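Local coordinates for protein Bug27 (Bordetella pertussis, PDB 2QPQ) that probably binds a small solute in the periplasm, as a Venus flytrap receptor of the Bug family related to tripartite tricarboxylate transporter receptors, at residues A95-V99 with I250-M254. Sequence-based numbering, arbitrary orientation.
Sequences AVINV and IAKVM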
# COMPACT_ATOMS: atom_id res chain seq x y z
N ALA A 95 -1.58 3.13 -16.41
CA ALA A 95 -1.38 4.00 -15.25
C ALA A 95 -1.61 5.45 -15.59
O ALA A 95 -1.31 5.90 -16.70
CB ALA A 95 0.04 3.81 -14.73
N VAL A 96 -2.14 6.20 -14.63
CA VAL A 96 -2.34 7.64 -14.78
C VAL A 96 -1.41 8.41 -13.86
O VAL A 96 -0.60 9.26 -14.31
CB VAL A 96 -3.80 8.04 -14.46
CG1 VAL A 96 -3.95 9.57 -14.50
CG2 VAL A 96 -4.72 7.34 -15.50
N ILE A 97 -1.49 8.10 -12.57
CA ILE A 97 -0.70 8.86 -11.60
C ILE A 97 -0.54 8.09 -10.31
O ILE A 97 -1.49 7.47 -9.86
CB ILE A 97 -1.32 10.29 -11.30
CG1 ILE A 97 -0.43 11.11 -10.35
CG2 ILE A 97 -2.78 10.18 -10.73
CD1 ILE A 97 -0.88 12.63 -10.28
N ASN A 98 0.68 8.12 -9.76
CA ASN A 98 0.93 7.72 -8.38
C ASN A 98 1.01 8.95 -7.52
O ASN A 98 1.88 9.80 -7.76
CB ASN A 98 2.24 6.95 -8.29
CG ASN A 98 2.61 6.62 -6.87
OD1 ASN A 98 1.74 6.27 -6.07
ND2 ASN A 98 3.91 6.72 -6.54
N VAL A 99 0.12 9.04 -6.52
CA VAL A 99 -0.05 10.25 -5.70
C VAL A 99 0.61 10.24 -4.29
O VAL A 99 0.80 11.29 -3.66
CB VAL A 99 -1.53 10.65 -5.58
CG1 VAL A 99 -2.18 10.83 -6.97
CG2 VAL A 99 -2.34 9.60 -4.80
N ILE A 250 -5.30 15.71 -11.74
CA ILE A 250 -5.03 15.11 -10.43
C ILE A 250 -3.75 15.69 -9.82
O ILE A 250 -3.71 15.91 -8.62
CB ILE A 250 -4.99 13.56 -10.50
CG1 ILE A 250 -6.36 13.01 -10.98
CG2 ILE A 250 -4.69 12.98 -9.15
CD1 ILE A 250 -6.35 11.65 -11.62
N ALA A 251 -2.74 15.94 -10.63
CA ALA A 251 -1.47 16.50 -10.14
C ALA A 251 -1.72 17.90 -9.58
O ALA A 251 -1.13 18.27 -8.57
CB ALA A 251 -0.43 16.53 -11.25
N LYS A 252 -2.62 18.66 -10.22
CA LYS A 252 -3.02 19.96 -9.71
C LYS A 252 -3.67 19.88 -8.31
O LYS A 252 -3.36 20.69 -7.44
CB LYS A 252 -3.93 20.69 -10.71
CG LYS A 252 -3.11 21.49 -11.74
CD LYS A 252 -3.88 21.77 -13.02
CE LYS A 252 -2.96 22.37 -14.13
NZ LYS A 252 -3.57 22.28 -15.53
N VAL A 253 -4.54 18.90 -8.10
CA VAL A 253 -5.07 18.60 -6.77
C VAL A 253 -3.97 18.27 -5.77
O VAL A 253 -3.95 18.82 -4.66
CB VAL A 253 -6.10 17.43 -6.77
CG1 VAL A 253 -6.50 17.08 -5.33
CG2 VAL A 253 -7.32 17.82 -7.56
N MET A 254 -3.05 17.39 -6.14
CA MET A 254 -2.00 16.97 -5.23
C MET A 254 -1.06 18.14 -4.85
O MET A 254 -0.53 18.19 -3.72
CB MET A 254 -1.22 15.77 -5.77
CG MET A 254 -2.10 14.53 -5.99
SD MET A 254 -2.86 13.96 -4.45
CE MET A 254 -4.54 14.37 -4.63
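Ile-97, Ile-250 and Val-99 carry most of the surface buried where strand 93-109 packs against the last turn of helix 240-254. Ile-97 and Ile-250 meet branch to branch, CG2 of Ile-97 lying 3.7 Å from CG2 of Ile-250, while CD1 of Ile-97 reaches on to CB of Ala-251 at 4.0 Å. Val-99 packs beside Ile-250 (CG1 of Val-99 to CG2 of Ile-250, 4.0 Å) and meets Met-254, one turn beyond Ile-250, its CB 3.7 Å from SD of Met-254. A classic beta bulge, Val-96 and Ile-97 both facing Leu-232 of strand 227-235, lets these two neighbours point toward the helix together; CG1 of Val-96 stands 4.3 Å from CD1 of Ile-250. The side chains that meet are all apolar, and Ile-29 of helix 21-35 extends the seam against Val-99 and Met-254. The axes of segments 95-99 and 250-254, 9.7 Å apart at closest, run in nearly the same direction (14°). Here a helix is layered on the beta-sheet of one alpha/beta lobe, in the Venus flytrap fold of a periplasmic solute-binding protein.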